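Local coordinates for protein IclR transcriptional regulator (Thermotoga maritima, PDB 1MKM) that probably binds DNA as a winged helix-turn-helix transcriptional repressor of the IclR family, with a zinc-binding C-terminal regulatory domain, at residues B[87-97]-B[232-243]. Residues are numbered along the deposited sequence; the frame is centred on the assembly and turned at random.
Sequences HLVDIMKRTGE and YSDVLKEKAEEI
Lys-239 reaches across to Asp-90 and makes a salt bridge of 2.6 Å from NZ to OD2, arriving at the anti lone pair of that oxygen. The same OD2 lies over one face of the Arg-94 guanidinium, paired with it by charge alone, while Arg-94 NH2 donates to Glu-238 OE2 at 3.2 Å (N-H...O 166°). This second bond lies in the guanidinium plane but meets the carboxylate from above its own plane, and it completes a four-residue network of alternating charge. Beneath the charges, Lys-239 CG, anti to the carbonyl carbon (chi1 -64°), comes onto Ile-91, a tight 3.4 Å from CG1. The bend at chi2 then turns Lys-239 CD to the edge of the His-87 ring, 3.3 Å from CD2. With Lys-239 cut back to alanine, Asp-90 would probably lose its ammonium partner, and Ile-91 and the His-87 ring the methylenes packed on them. Over 87-93 and 232-243 the axes approach to 10.4 Å and run antiparallel (167°); these segments belong to helices 79-93 and 226-246, on one face of the six-stranded antiparallel sheet of the GAF-like IclR C-terminal domain. Ile-91 CD1 touches Leu-236 CD1 at 4.2 Å, and both side chains also rest on the strands, against Ile-217 and Val-200 respectively. Thr-95 OG1 accepts from Glu-97 N, forming an ST turn, and also donates to Ile-91 O; Thr-95 CB lies 4.1 Å from Tyr-232 CE1. Glu-97 brings CG to the tyrosine hydroxyl, its carboxylate being paired with Lys-223.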
ATOM      1  N   HIS B  87      -3.935 -28.189  10.333  1.00 60.06           N
ATOM      2  CA  HIS B  87      -5.159 -28.876   9.975  1.00 59.54           C
ATOM      3  C   HIS B  87      -6.216 -27.817   9.735  1.00 54.28           C
ATOM      4  O   HIS B  87      -7.113 -27.996   8.925  1.00 60.52           O
ATOM      5  CB  HIS B  87      -5.586 -29.819  11.091  1.00 48.71           C
ATOM      6  CG  HIS B  87      -4.657 -30.977  11.267  1.00 71.00           C
ATOM      7  ND1 HIS B  87      -3.324 -30.817  11.581  1.00 76.93           N
ATOM      8  CD2 HIS B  87      -4.861 -32.310  11.154  1.00 71.80           C
ATOM      9  CE1 HIS B  87      -2.748 -32.003  11.654  1.00 74.89           C
ATOM     10  NE2 HIS B  87      -3.658 -32.926  11.400  1.00 77.93           N
ATOM     11  N   LEU B  88      -6.091 -26.699  10.439  1.00 63.80           N
ATOM     12  CA  LEU B  88      -7.039 -25.604  10.287  1.00 63.35           C
ATOM     13  C   LEU B  88      -6.837 -24.953   8.927  1.00 55.78           C
ATOM     14  O   LEU B  88      -7.795 -24.716   8.198  1.00 56.81           O
ATOM     15  CB  LEU B  88      -6.852 -24.579  11.408  1.00 49.50           C
ATOM     16  CG  LEU B  88      -6.982 -25.119  12.839  1.00 63.54           C
ATOM     17  CD1 LEU B  88      -6.656 -24.000  13.826  1.00 59.68           C
ATOM     18  CD2 LEU B  88      -8.397 -25.663  13.097  1.00 55.43           C
ATOM     19  N   VAL B  89      -5.585 -24.674   8.582  1.00 54.60           N
ATOM     20  CA  VAL B  89      -5.283 -24.065   7.294  1.00 54.09           C
ATOM     21  C   VAL B  89      -5.780 -25.005   6.193  1.00 56.94           C
ATOM     22  O   VAL B  89      -6.307 -24.559   5.171  1.00 54.03           O
ATOM     23  CB  VAL B  89      -3.757 -23.812   7.127  1.00 48.45           C
ATOM     24  CG1 VAL B  89      -3.478 -23.156   5.792  1.00 39.75           C
ATOM     25  CG2 VAL B  89      -3.244 -22.915   8.254  1.00 48.06           C
ATOM     26  N   ASP B  90      -5.641 -26.309   6.415  1.00 50.27           N
ATOM     27  CA  ASP B  90      -6.096 -27.263   5.419  1.00 59.42           C
ATOM     28  C   ASP B  90      -7.625 -27.241   5.309  1.00 65.36           C
ATOM     29  O   ASP B  90      -8.176 -27.240   4.197  1.00 65.70           O
ATOM     30  CB  ASP B  90      -5.577 -28.666   5.759  1.00 57.50           C
ATOM     31  CG  ASP B  90      -5.877 -29.700   4.662  1.00 55.24           C
ATOM     32  OD1 ASP B  90      -5.850 -29.369   3.451  1.00 49.63           O
ATOM     33  OD2 ASP B  90      -6.124 -30.863   5.030  1.00 56.99           O
ATOM     34  N   ILE B  91      -8.306 -27.197   6.453  1.00 63.90           N
ATOM     35  CA  ILE B  91      -9.763 -27.160   6.463  1.00 55.19           C
ATOM     36  C   ILE B  91     -10.243 -25.934   5.704  1.00 58.84           C
ATOM     37  O   ILE B  91     -11.276 -25.976   5.046  1.00 57.81           O
ATOM     38  CB  ILE B  91     -10.335 -27.099   7.901  1.00 60.43           C
ATOM     39  CG1 ILE B  91      -9.884 -28.325   8.698  1.00 56.42           C
ATOM     40  CG2 ILE B  91     -11.864 -27.029   7.848  1.00 50.00           C
ATOM     41  CD1 ILE B  91     -10.344 -28.332  10.132  1.00 59.22           C
ATOM     42  N   MET B  92      -9.497 -24.835   5.796  1.00 53.46           N
ATOM     43  CA  MET B  92      -9.896 -23.624   5.095  1.00 55.74           C
ATOM     44  C   MET B  92      -9.667 -23.721   3.583  1.00 59.88           C
ATOM     45  O   MET B  92     -10.447 -23.183   2.784  1.00 49.90           O
ATOM     46  CB  MET B  92      -9.134 -22.425   5.642  1.00 48.27           C
ATOM     47  CG  MET B  92      -9.431 -21.119   4.918  1.00 59.83           C
ATOM     48  SD  MET B  92      -8.512 -20.870   3.368  1.00 57.05           S
ATOM     49  CE  MET B  92      -6.874 -20.679   4.017  1.00 54.47           C
ATOM     50  N   LYS B  93      -8.594 -24.401   3.195  1.00 59.61           N
ATOM     51  CA  LYS B  93      -8.271 -24.542   1.784  1.00 63.15           C
ATOM     52  C   LYS B  93      -9.152 -25.579   1.108  1.00 63.65           C
ATOM     53  O   LYS B  93      -9.330 -25.550  -0.110  1.00 62.86           O
ATOM     54  CB  LYS B  93      -6.800 -24.902   1.627  1.00 56.24           C
ATOM     55  CG  LYS B  93      -5.891 -23.844   2.197  1.00 55.57           C
ATOM     56  CD  LYS B  93      -4.466 -24.339   2.296  1.00 74.75           C
ATOM     57  CE  LYS B  93      -3.761 -24.247   0.967  1.00 78.65           C
ATOM     58  NZ  LYS B  93      -3.661 -22.828   0.543  1.00 77.74           N
ATOM     59  N   ARG B  94      -9.718 -26.484   1.902  1.00 60.30           N
ATOM     60  CA  ARG B  94     -10.590 -27.514   1.356  1.00 61.57           C
ATOM     61  C   ARG B  94     -12.072 -27.193   1.500  1.00 61.11           C
ATOM     62  O   ARG B  94     -12.916 -27.983   1.082  1.00 61.53           O
ATOM     63  CB  ARG B  94     -10.284 -28.864   1.997  1.00 52.69           C
ATOM     64  CG  ARG B  94      -8.827 -29.253   1.856  1.00 61.60           C
ATOM     65  CD  ARG B  94      -8.601 -30.713   2.161  1.00 60.30           C
ATOM     66  NE  ARG B  94      -8.853 -31.050   3.555  1.00 55.40           N
ATOM     67  CZ  ARG B  94      -8.870 -32.291   4.025  1.00 55.61           C
ATOM     68  NH1 ARG B  94      -8.654 -33.313   3.208  1.00 65.08           N
ATOM     69  NH2 ARG B  94      -9.089 -32.508   5.312  1.00 59.29           N
ATOM     70  N   THR B  95     -12.392 -26.039   2.084  1.00 45.77           N
ATOM     71  CA  THR B  95     -13.788 -25.643   2.231  1.00 49.07           C
ATOM     72  C   THR B  95     -13.965 -24.206   1.770  1.00 55.76           C
ATOM     73  O   THR B  95     -15.044 -23.824   1.300  1.00 46.80           O
ATOM     74  CB  THR B  95     -14.275 -25.730   3.686  1.00 58.67           C
ATOM     75  OG1 THR B  95     -13.614 -24.726   4.465  1.00 59.55           O
ATOM     76  CG2 THR B  95     -14.001 -27.114   4.269  1.00 45.91           C
ATOM     77  N   GLY B  96     -12.891 -23.421   1.909  1.00 60.22           N
ATOM     78  CA  GLY B  96     -12.909 -22.022   1.517  1.00 55.80           C
ATOM     79  C   GLY B  96     -13.572 -21.166   2.579  1.00 58.14           C
ATOM     80  O   GLY B  96     -13.756 -19.957   2.414  1.00 49.86           O
ATOM     81  N   GLU B  97     -13.915 -21.804   3.692  1.00 56.00           N
ATOM     82  CA  GLU B  97     -14.584 -21.130   4.787  1.00 53.01           C
ATOM     83  C   GLU B  97     -13.644 -20.822   5.940  1.00 52.99           C
ATOM     84  O   GLU B  97     -12.622 -21.493   6.126  1.00 55.07           O
ATOM     85  CB  GLU B  97     -15.732 -22.005   5.296  1.00 59.19           C
ATOM     86  CG  GLU B  97     -16.680 -22.478   4.211  1.00 43.13           C
ATOM     87  CD  GLU B  97     -17.223 -21.335   3.402  1.00 54.44           C
ATOM     88  OE1 GLU B  97     -17.788 -20.398   4.003  1.00 66.01           O
ATOM     89  OE2 GLU B  97     -17.091 -21.364   2.159  1.00 73.25           O
ATOM     90  N   TYR B 232     -18.891 -30.196   5.560  1.00 77.31           N
ATOM     91  CA  TYR B 232     -18.100 -29.475   6.546  1.00 68.43           C
ATOM     92  C   TYR B 232     -17.841 -30.359   7.772  1.00 70.78           C
ATOM     93  O   TYR B 232     -16.689 -30.582   8.155  1.00 65.29           O
ATOM     94  CB  TYR B 232     -18.809 -28.170   6.950  1.00 46.67           C
ATOM     95  CG  TYR B 232     -18.998 -27.169   5.814  1.00 50.49           C
ATOM     96  CD1 TYR B 232     -18.172 -27.189   4.687  1.00 43.97           C
ATOM     97  CD2 TYR B 232     -19.966 -26.152   5.899  1.00 56.68           C
ATOM     98  CE1 TYR B 232     -18.296 -26.221   3.673  1.00 47.95           C
ATOM     99  CE2 TYR B 232     -20.097 -25.176   4.887  1.00 51.86           C
ATOM    100  CZ  TYR B 232     -19.249 -25.220   3.776  1.00 52.54           C
ATOM    101  OH  TYR B 232     -19.328 -24.239   2.792  1.00 50.80           O
ATOM    102  N   SER B 233     -18.905 -30.880   8.376  1.00 67.35           N
ATOM    103  CA  SER B 233     -18.747 -31.734   9.549  1.00 68.02           C
ATOM    104  C   SER B 233     -17.855 -32.940   9.243  1.00 65.71           C
ATOM    105  O   SER B 233     -17.298 -33.561  10.150  1.00 72.43           O
ATOM    106  CB  SER B 233     -20.118 -32.203  10.061  1.00 68.53           C
ATOM    107  OG  SER B 233     -20.817 -32.942   9.080  1.00 68.75           O
ATOM    108  N   ASP B 234     -17.724 -33.262   7.961  1.00 67.07           N
ATOM    109  CA  ASP B 234     -16.898 -34.376   7.521  1.00 63.47           C
ATOM    110  C   ASP B 234     -15.421 -34.037   7.699  1.00 65.09           C
ATOM    111  O   ASP B 234     -14.691 -34.747   8.396  1.00 66.55           O
ATOM    112  CB  ASP B 234     -17.165 -34.684   6.044  1.00 76.58           C
ATOM    113  CG  ASP B 234     -17.763 -36.064   5.825  1.00 85.11           C
ATOM    114  OD1 ASP B 234     -17.790 -36.512   4.658  1.00 81.43           O
ATOM    115  OD2 ASP B 234     -18.211 -36.696   6.808  1.00 80.71           O
ATOM    116  N   VAL B 235     -14.982 -32.955   7.055  1.00 59.32           N
ATOM    117  CA  VAL B 235     -13.589 -32.527   7.143  1.00 60.94           C
ATOM    118  C   VAL B 235     -13.280 -32.151   8.588  1.00 58.00           C
ATOM    119  O   VAL B 235     -12.176 -32.378   9.084  1.00 57.27           O
ATOM    120  CB  VAL B 235     -13.309 -31.302   6.237  1.00 69.21           C
ATOM    121  CG1 VAL B 235     -11.818 -31.004   6.202  1.00 72.05           C
ATOM    122  CG2 VAL B 235     -13.825 -31.563   4.837  1.00 79.88           C
ATOM    123  N   LEU B 236     -14.276 -31.586   9.258  1.00 58.41           N
ATOM    124  CA  LEU B 236     -14.130 -31.165  10.642  1.00 68.86           C
ATOM    125  C   LEU B 236     -13.782 -32.363  11.513  1.00 67.05           C
ATOM    126  O   LEU B 236     -12.740 -32.385  12.179  1.00 63.16           O
ATOM    127  CB  LEU B 236     -15.438 -30.525  11.118  1.00 76.73           C
ATOM    128  CG  LEU B 236     -15.369 -29.252  11.966  1.00 74.99           C
ATOM    129  CD1 LEU B 236     -14.313 -28.300  11.425  1.00 64.56           C
ATOM    130  CD2 LEU B 236     -16.736 -28.594  11.962  1.00 72.16           C
ATOM    131  N   LYS B 237     -14.650 -33.369  11.499  1.00 72.15           N
ATOM    132  CA  LYS B 237     -14.422 -34.561  12.302  1.00 75.10           C
ATOM    133  C   LYS B 237     -13.117 -35.241  11.928  1.00 64.83           C
ATOM    134  O   LYS B 237     -12.451 -35.818  12.782  1.00 67.76           O
ATOM    135  CB  LYS B 237     -15.582 -35.549  12.151  1.00 81.59           C
ATOM    136  CG  LYS B 237     -16.272 -35.882  13.468  1.00 90.41           C
ATOM    137  CD  LYS B 237     -15.279 -36.360  14.527  1.00 91.15           C
ATOM    138  CE  LYS B 237     -15.981 -36.636  15.853  1.00 95.68           C
ATOM    139  NZ  LYS B 237     -15.050 -37.042  16.952  1.00103.31           N
ATOM    140  N   GLU B 238     -12.748 -35.165  10.655  1.00 61.50           N
ATOM    141  CA  GLU B 238     -11.509 -35.784  10.200  1.00 74.48           C
ATOM    142  C   GLU B 238     -10.295 -35.182  10.908  1.00 76.88           C
ATOM    143  O   GLU B 238      -9.427 -35.914  11.396  1.00 77.89           O
ATOM    144  CB  GLU B 238     -11.338 -35.619   8.689  1.00 75.85           C
ATOM    145  CG  GLU B 238     -10.053 -36.248   8.155  1.00 79.91           C
ATOM    146  CD  GLU B 238      -9.741 -35.844   6.721  1.00 76.83           C
ATOM    147  OE1 GLU B 238     -10.645 -35.934   5.865  1.00 80.57           O
ATOM    148  OE2 GLU B 238      -8.588 -35.446   6.448  1.00 78.03           O
ATOM    149  N   LYS B 239     -10.230 -33.851  10.947  1.00 69.26           N
ATOM    150  CA  LYS B 239      -9.123 -33.164  11.596  1.00 57.86           C
ATOM    151  C   LYS B 239      -9.283 -33.329  13.096  1.00 58.09           C
ATOM    152  O   LYS B 239      -8.309 -33.536  13.812  1.00 52.51           O
ATOM    153  CB  LYS B 239      -9.115 -31.672  11.230  1.00 57.38           C
ATOM    154  CG  LYS B 239      -8.889 -31.382   9.748  1.00 50.15           C
ATOM    155  CD  LYS B 239      -7.517 -31.871   9.288  1.00 58.56           C
ATOM    156  CE  LYS B 239      -7.248 -31.522   7.823  1.00 57.54           C
ATOM    157  NZ  LYS B 239      -5.901 -31.980   7.375  1.00 51.29           N
ATOM    158  N   ALA B 240     -10.519 -33.242  13.575  1.00 53.38           N
ATOM    159  CA  ALA B 240     -10.761 -33.400  15.003  1.00 54.90           C
ATOM    160  C   ALA B 240     -10.073 -34.671  15.501  1.00 62.69           C
ATOM    161  O   ALA B 240      -9.199 -34.628  16.378  1.00 57.36           O
ATOM    162  CB  ALA B 240     -12.255 -33.471  15.274  1.00 65.34           C
ATOM    163  N   GLU B 241     -10.468 -35.805  14.930  1.00 69.64           N
ATOM    164  CA  GLU B 241      -9.896 -37.085  15.312  1.00 75.79           C
ATOM    165  C   GLU B 241      -8.368 -37.055  15.304  1.00 70.97           C
ATOM    166  O   GLU B 241      -7.727 -37.516  16.249  1.00 73.59           O
ATOM    167  CB  GLU B 241     -10.409 -38.186  14.377  1.00 72.33           C
ATOM    168  CG  GLU B 241      -9.667 -39.499  14.515  1.00 85.57           C
ATOM    169  CD  GLU B 241     -10.321 -40.620  13.742  1.00 92.71           C
ATOM    170  OE1 GLU B 241     -10.688 -40.389  12.565  1.00 94.08           O
ATOM    171  OE2 GLU B 241     -10.457 -41.729  14.311  1.00 78.55           O
ATOM    172  N   GLU B 242      -7.788 -36.504  14.243  1.00 63.64           N
ATOM    173  CA  GLU B 242      -6.330 -36.432  14.133  1.00 64.00           C
ATOM    174  C   GLU B 242      -5.702 -35.600  15.242  1.00 65.44           C
ATOM    175  O   GLU B 242      -4.697 -36.004  15.839  1.00 59.95           O
ATOM    176  CB  GLU B 242      -5.923 -35.853  12.777  1.00 67.88           C
ATOM    177  CG  GLU B 242      -4.452 -35.468  12.690  1.00 63.29           C
ATOM    178  CD  GLU B 242      -3.531 -36.665  12.716  1.00 67.32           C
ATOM    179  OE1 GLU B 242      -3.719 -37.541  13.581  1.00 69.77           O
ATOM    180  OE2 GLU B 242      -2.612 -36.728  11.872  1.00 76.01           O
ATOM    181  N   ILE B 243      -6.295 -34.431  15.500  1.00 63.46           N
ATOM    182  CA  ILE B 243      -5.822 -33.513  16.536  1.00 57.82           C
ATOM    183  C   ILE B 243      -5.990 -34.145  17.904  1.00 63.01           C
ATOM    184  O   ILE B 243      -5.042 -34.195  18.697  1.00 66.19           O
ATOM    185  CB  ILE B 243      -6.614 -32.181  16.535  1.00 53.94           C
ATOM    186  CG1 ILE B 243      -6.453 -31.467  15.191  1.00 60.72           C
ATOM    187  CG2 ILE B 243      -6.129 -31.288  17.666  1.00 58.10           C
ATOM    188  CD1 ILE B 243      -7.487 -30.383  14.942  1.00 61.33           C
TER